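Side-chain contacts in CpuTA1 (Curtobacterium pusillum, PDB 5K3W), which belongs to the class IV aminotransferase family of pyridoxal-5'-phosphate proteins and binds pyridoxal-5'-phosphate: residues G74-S79 with P86-A91; A91-A96 with A116-T121. All blocks are in the same frame, centred on the assembly; numbering follows the deposited sequence.

Contact 1: residues G74-S79 with P86-A91; sequences GRLAHS and PEPDAA. With PLP (pyridoxal-5'-phosphate), chain C.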
loop_
_atom_site.group_PDB
_atom_site.type_symbol
_atom_site.label_atom_id
_atom_site.label_comp_id
_atom_site.label_asym_id
_atom_site.label_seq_id
_atom_site.Cartn_x
_atom_site.Cartn_y
_atom_site.Cartn_z
ATOM N N GLY A 74 -11.580 8.977 -15.574
ATOM C CA GLY A 74 -12.533 7.897 -15.400
ATOM C C GLY A 74 -11.977 6.795 -14.526
ATOM O O GLY A 74 -12.678 6.271 -13.652
ATOM N N ARG A 75 -10.695 6.448 -14.730
ATOM C CA ARG A 75 -10.082 5.372 -13.967
ATOM C C ARG A 75 -9.769 5.807 -12.546
ATOM O O ARG A 75 -9.832 4.987 -11.626
ATOM C CB ARG A 75 -8.820 4.862 -14.671
ATOM C CG ARG A 75 -8.277 3.572 -14.075
ATOM C CD ARG A 75 -7.059 3.051 -14.831
ATOM N NE ARG A 75 -5.912 3.949 -14.741
ATOM C CZ ARG A 75 -4.802 3.831 -15.470
ATOM N NH1 ARG A 75 -4.676 2.849 -16.354
ATOM N NH2 ARG A 75 -3.809 4.696 -15.311
ATOM N N LEU A 76 -9.463 7.087 -12.333
ATOM C CA LEU A 76 -9.363 7.583 -10.966
ATOM C C LEU A 76 -10.642 7.280 -10.197
ATOM O O LEU A 76 -10.601 6.786 -9.060
ATOM C CB LEU A 76 -9.089 9.084 -10.974
ATOM C CG LEU A 76 -8.890 9.765 -9.626
ATOM C CD1 LEU A 76 -7.494 9.440 -9.018
ATOM C CD2 LEU A 76 -9.099 11.259 -9.810
ATOM N N ALA A 77 -11.792 7.550 -10.831
ATOM C CA ALA A 77 -13.091 7.318 -10.206
ATOM C C ALA A 77 -13.311 5.841 -9.947
ATOM O O ALA A 77 -13.818 5.454 -8.886
ATOM C CB ALA A 77 -14.218 7.865 -11.097
ATOM N N HIS A 78 -12.947 5.004 -10.921
ATOM C CA HIS A 78 -13.104 3.562 -10.771
ATOM C C HIS A 78 -12.247 3.016 -9.627
ATOM O O HIS A 78 -12.711 2.187 -8.838
ATOM C CB HIS A 78 -12.750 2.881 -12.089
ATOM C CG HIS A 78 -12.829 1.393 -12.025
ATOM N ND1 HIS A 78 -14.023 0.719 -11.882
ATOM C CD2 HIS A 78 -11.862 0.446 -12.059
ATOM C CE1 HIS A 78 -13.789 -0.580 -11.842
ATOM N NE2 HIS A 78 -12.485 -0.774 -11.947
ATOM N N SER A 79 -10.983 3.456 -9.532
ATOM C CA SER A 79 -10.139 3.066 -8.405
ATOM C C SER A 79 -10.732 3.568 -7.103
ATOM O O SER A 79 -10.819 2.822 -6.121
ATOM C CB SER A 79 -8.718 3.597 -8.579
ATOM O OG SER A 79 -8.144 3.143 -9.795
ATOM N N PRO A 86 -15.414 8.385 -1.822
ATOM C CA PRO A 86 -16.439 9.153 -2.534
ATOM C C PRO A 86 -15.997 9.446 -3.957
ATOM O O PRO A 86 -14.813 9.409 -4.302
ATOM C CB PRO A 86 -16.566 10.443 -1.715
ATOM C CG PRO A 86 -15.848 10.158 -0.411
ATOM C CD PRO A 86 -14.794 9.156 -0.734
ATOM N N GLU A 87 -16.972 9.757 -4.779
ATOM C CA GLU A 87 -16.751 10.048 -6.186
ATOM C C GLU A 87 -15.859 11.277 -6.368
ATOM O O GLU A 87 -16.242 12.375 -5.936
ATOM C CB GLU A 87 -18.116 10.277 -6.821
ATOM C CG GLU A 87 -18.184 10.265 -8.320
ATOM C CD GLU A 87 -19.619 10.064 -8.804
ATOM O OE1 GLU A 87 -19.809 9.768 -10.003
ATOM O OE2 GLU A 87 -20.555 10.191 -7.982
ATOM N N PRO A 88 -14.689 11.155 -7.002
ATOM C CA PRO A 88 -13.901 12.359 -7.302
ATOM C C PRO A 88 -14.674 13.295 -8.224
ATOM O O PRO A 88 -15.310 12.867 -9.189
ATOM C CB PRO A 88 -12.630 11.809 -7.972
ATOM C CG PRO A 88 -12.972 10.444 -8.413
ATOM C CD PRO A 88 -14.040 9.929 -7.501
ATOM N N ASP A 89 -14.639 14.581 -7.895
ATOM C CA ASP A 89 -15.290 15.616 -8.702
ATOM C C ASP A 89 -14.494 15.804 -9.988
ATOM O O ASP A 89 -13.503 16.539 -10.017
ATOM C CB ASP A 89 -15.375 16.914 -7.905
ATOM C CG ASP A 89 -16.330 17.930 -8.518
ATOM O OD1 ASP A 89 -16.476 17.976 -9.762
ATOM O OD2 ASP A 89 -16.932 18.694 -7.733
ATOM N N ALA A 90 -14.920 15.129 -11.062
ATOM C CA ALA A 90 -14.109 15.078 -12.276
ATOM C C ALA A 90 -13.793 16.471 -12.806
ATOM O O ALA A 90 -12.711 16.695 -13.356
ATOM C CB ALA A 90 -14.815 14.239 -13.348
ATOM N N ALA A 91 -14.718 17.419 -12.635
ATOM C CA ALA A 91 -14.533 18.762 -13.174
ATOM C C ALA A 91 -13.518 19.563 -12.371
ATOM O O ALA A 91 -12.882 20.470 -12.916
ATOM C CB ALA A 91 -15.871 19.502 -13.214
HETATM N N1 PLP C . -0.530 -1.531 -14.228
HETATM C C2 PLP C . -0.324 -0.820 -13.083
HETATM C C2A PLP C . -0.274 -1.520 -11.738
HETATM C C3 PLP C . -0.178 0.553 -13.155
HETATM O O3 PLP C . 0.019 1.251 -11.955
HETATM C C4 PLP C . -0.245 1.188 -14.372
HETATM C C4A PLP C . -0.066 2.675 -14.526
HETATM C C5 PLP C . -0.445 0.479 -15.517
HETATM C C6 PLP C . -0.595 -0.895 -15.434
HETATM C C5A PLP C . -0.490 1.199 -16.861
HETATM O O4P PLP C . -1.499 2.190 -16.917
HETATM P P PLP C . -1.321 3.479 -17.838
HETATM O O1P PLP C . -0.949 3.079 -19.249
HETATM O O2P PLP C . -0.272 4.409 -17.280
HETATM O O3P PLP C . -2.631 4.222 -17.914
#
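P88 lays its ring against one flank of helix 69-82, where A77 and L76 receive it. The tight part of the contact is at A77: CG of the P88 ring comes to 3.6 Å from A77 CA and 3.9 Å from A77 CB, so the ring rests on the helix backbone as much as on the methyl group. L76 meets the neighbouring ring atom by one branch alone, its CD2 standing 4.0 Å from P88 CB as the two side chains slide past each other in opposite directions. CG of L76 lies anti to the backbone N (chi1 -177°), which carries the branch out to the proline. The solvent side is that of the exposed E87, whose side chain starts away from the helix and forms a salt bridge with R14. Beyond P88, D89 is the N-cap of helix 90-108, although its OD1 accepts only a weak bond from A91 N.

One residue before L76, R75 grips the phosphate of pyridoxal-5'-phosphate. Its NH1 and NH2 both donate to O3P of that group, each N to O3P distance being 2.9 Å, and the phosphorus lies in the guanidinium plane at its edge. A salt bridge to E57 and a bond to the carbonyl of A232 further fix the group's rotation. The contact thus joins helix 69-82 to the loop leading into helix 90-108, while strands 54-62 and 114-121 supply V55, L118 and L120 to the same apolar layer.

Contact 2: residues A91-A96 with A116-T121; sequences AVWREA and AKLILT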
loop_
_atom_site.group_PDB
_atom_site.type_symbol
_atom_site.label_atom_id
_atom_site.label_comp_id
_atom_site.label_asym_id
_atom_site.label_seq_id
_atom_site.Cartn_x
_atom_site.Cartn_y
_atom_site.Cartn_z
ATOM N N ALA A 91 -14.718 17.419 -12.635
ATOM C CA ALA A 91 -14.533 18.762 -13.174
ATOM C C ALA A 91 -13.518 19.563 -12.371
ATOM O O ALA A 91 -12.882 20.470 -12.916
ATOM C CB ALA A 91 -15.871 19.502 -13.214
ATOM N N VAL A 92 -13.378 19.275 -11.078
ATOM C CA VAL A 92 -12.330 19.911 -10.288
ATOM C C VAL A 92 -10.969 19.337 -10.665
ATOM O O VAL A 92 -10.004 20.077 -10.894
ATOM C CB VAL A 92 -12.607 19.742 -8.785
ATOM C CG1 VAL A 92 -11.444 20.296 -7.974
ATOM C CG2 VAL A 92 -13.903 20.433 -8.407
ATOM N N TRP A 93 -10.874 18.007 -10.743
ATOM C CA TRP A 93 -9.598 17.383 -11.069
ATOM C C TRP A 93 -9.129 17.770 -12.473
ATOM O O TRP A 93 -7.944 18.076 -12.683
ATOM C CB TRP A 93 -9.717 15.868 -10.919
ATOM C CG TRP A 93 -9.754 15.427 -9.495
ATOM C CD1 TRP A 93 -10.865 15.120 -8.758
ATOM C CD2 TRP A 93 -8.626 15.244 -8.622
ATOM N NE1 TRP A 93 -10.498 14.758 -7.482
ATOM C CE2 TRP A 93 -9.131 14.821 -7.373
ATOM C CE3 TRP A 93 -7.239 15.386 -8.782
ATOM C CZ2 TRP A 93 -8.294 14.540 -6.281
ATOM C CZ3 TRP A 93 -6.403 15.106 -7.700
ATOM C CH2 TRP A 93 -6.935 14.692 -6.462
ATOM N N ARG A 94 -10.047 17.779 -13.446
ATOM C CA ARG A 94 -9.686 18.224 -14.789
ATOM C C ARG A 94 -9.133 19.643 -14.751
ATOM O O ARG A 94 -8.038 19.920 -15.256
ATOM C CB ARG A 94 -10.900 18.138 -15.712
ATOM C CG ARG A 94 -10.625 18.631 -17.120
ATOM C CD ARG A 94 -11.870 18.603 -17.998
ATOM N NE ARG A 94 -12.515 17.291 -18.019
ATOM C CZ ARG A 94 -13.738 17.037 -17.545
ATOM N NH1 ARG A 94 -14.477 18.005 -17.014
ATOM N NH2 ARG A 94 -14.230 15.808 -17.616
ATOM N N GLU A 95 -9.876 20.555 -14.129
ATOM C CA GLU A 95 -9.424 21.934 -14.034
ATOM C C GLU A 95 -8.094 22.016 -13.301
ATOM O O GLU A 95 -7.206 22.783 -13.699
ATOM C CB GLU A 95 -10.497 22.783 -13.344
ATOM C CG GLU A 95 -11.636 23.213 -14.281
ATOM C CD GLU A 95 -11.256 24.404 -15.172
ATOM O OE1 GLU A 95 -10.932 25.471 -14.615
ATOM O OE2 GLU A 95 -11.260 24.279 -16.420
ATOM N N ALA A 96 -7.932 21.214 -12.241
ATOM C CA ALA A 96 -6.700 21.252 -11.463
ATOM C C ALA A 96 -5.502 20.838 -12.306
ATOM O O ALA A 96 -4.441 21.462 -12.227
ATOM C CB ALA A 96 -6.812 20.359 -10.225
ATOM N N ALA A 116 1.777 14.756 -14.889
ATOM C CA ALA A 116 0.908 15.202 -13.819
ATOM C C ALA A 116 0.564 13.982 -12.988
ATOM O O ALA A 116 0.287 12.906 -13.532
ATOM C CB ALA A 116 -0.365 15.853 -14.366
ATOM N N LYS A 117 0.621 14.137 -11.676
ATOM C CA LYS A 117 0.293 13.058 -10.757
ATOM C C LYS A 117 -0.876 13.497 -9.891
ATOM O O LYS A 117 -0.839 14.578 -9.293
ATOM C CB LYS A 117 1.496 12.671 -9.888
ATOM C CG LYS A 117 1.143 11.623 -8.815
ATOM C CD LYS A 117 2.350 10.808 -8.364
ATOM C CE LYS A 117 2.581 9.627 -9.290
ATOM N NZ LYS A 117 3.731 8.788 -8.842
ATOM N N LEU A 118 -1.909 12.664 -9.835
ATOM C CA LEU A 118 -3.104 12.939 -9.048
ATOM C C LEU A 118 -3.115 12.005 -7.849
ATOM O O LEU A 118 -2.957 10.789 -8.006
ATOM C CB LEU A 118 -4.381 12.750 -9.878
ATOM C CG LEU A 118 -4.705 13.645 -11.083
ATOM C CD1 LEU A 118 -3.566 13.717 -12.110
ATOM C CD2 LEU A 118 -6.009 13.173 -11.759
ATOM N N ILE A 119 -3.315 12.563 -6.659
ATOM C CA ILE A 119 -3.288 11.770 -5.440
ATOM C C ILE A 119 -4.531 12.082 -4.622
ATOM O O ILE A 119 -4.755 13.235 -4.239
ATOM C CB ILE A 119 -2.010 12.018 -4.629
ATOM C CG1 ILE A 119 -0.813 11.464 -5.407
ATOM C CG2 ILE A 119 -2.115 11.374 -3.252
ATOM C CD1 ILE A 119 0.500 11.773 -4.778
ATOM N N LEU A 120 -5.329 11.050 -4.345
ATOM C CA LEU A 120 -6.568 11.180 -3.590
ATOM C C LEU A 120 -6.559 10.168 -2.452
ATOM O O LEU A 120 -6.482 8.960 -2.698
ATOM C CB LEU A 120 -7.783 10.961 -4.497
ATOM C CG LEU A 120 -9.174 10.880 -3.851
ATOM C CD1 LEU A 120 -9.445 12.103 -3.022
ATOM C CD2 LEU A 120 -10.239 10.728 -4.927
ATOM N N THR A 121 -6.655 10.651 -1.217
ATOM C CA THR A 121 -6.624 9.779 -0.043
ATOM C C THR A 121 -7.901 9.929 0.782
ATOM O O THR A 121 -8.701 10.851 0.584
ATOM C CB THR A 121 -5.414 10.074 0.857
ATOM O OG1 THR A 121 -5.707 11.218 1.664
ATOM C CG2 THR A 121 -4.158 10.346 0.028
#
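W93 pushes the benzene half of its indole between L118 and L120 of strand 114-121, overlapping L118 first. Across to the strand, the six-membered ring makes the close contacts. Its CE3 lies 3.8 Å from L118 CG, and CZ3 is equally near L118 CB; farther round the ring, CZ2 comes to 4.0 Å from L120 CB. Both leucines approach obliquely. The L118 side chain slides past the indole in the opposite direction, whereas that of L120 crosses it at about a right angle. Between them the ring edge faces the backbone: W93 CH2 stands 3.4 Å from I119 O, which lies near the indole plane. With CG anti to the carbonyl carbon (chi1 -74°), the tryptophan bridges helix and strand; the axes of segments 91-96 and 116-121 approach to 10.6 Å, and their directions are roughly antiparallel, at 148°. The buried polar atom of the ring, NE1, donates to the carbonyl of P12, a bond that helps to settle how the indole is turned.

I119 points its side chain to the other side of the strand, where it packs on T50 of the second subunit. At this strand, helix 90-108 lies on one face and the second subunit touches the other, with L73 of helix 69-82 and V134 of strand 131-138 also packed against W93.

How the contacts relate
The two contacts follow one another along the chain, contact 1 closing at A91, the residue with which contact 2 opens, and their centres are 9 Å apart. Helix 90-108 is common to both: its entry loop meets helix 69-82 in contact 1, and its first turns meet the antiparallel sheet in contact 2. They also touch directly, P88 CB lying 3.7 Å from W93 NE1 and L76 CD2 lying 4.1 Å from L118 CD2. Together they form one continuous apolar layer. The principle illustrated is that of two successive helices packing in series on one sheet, with residues 74-79 also reaching pyridoxal-5'-phosphate.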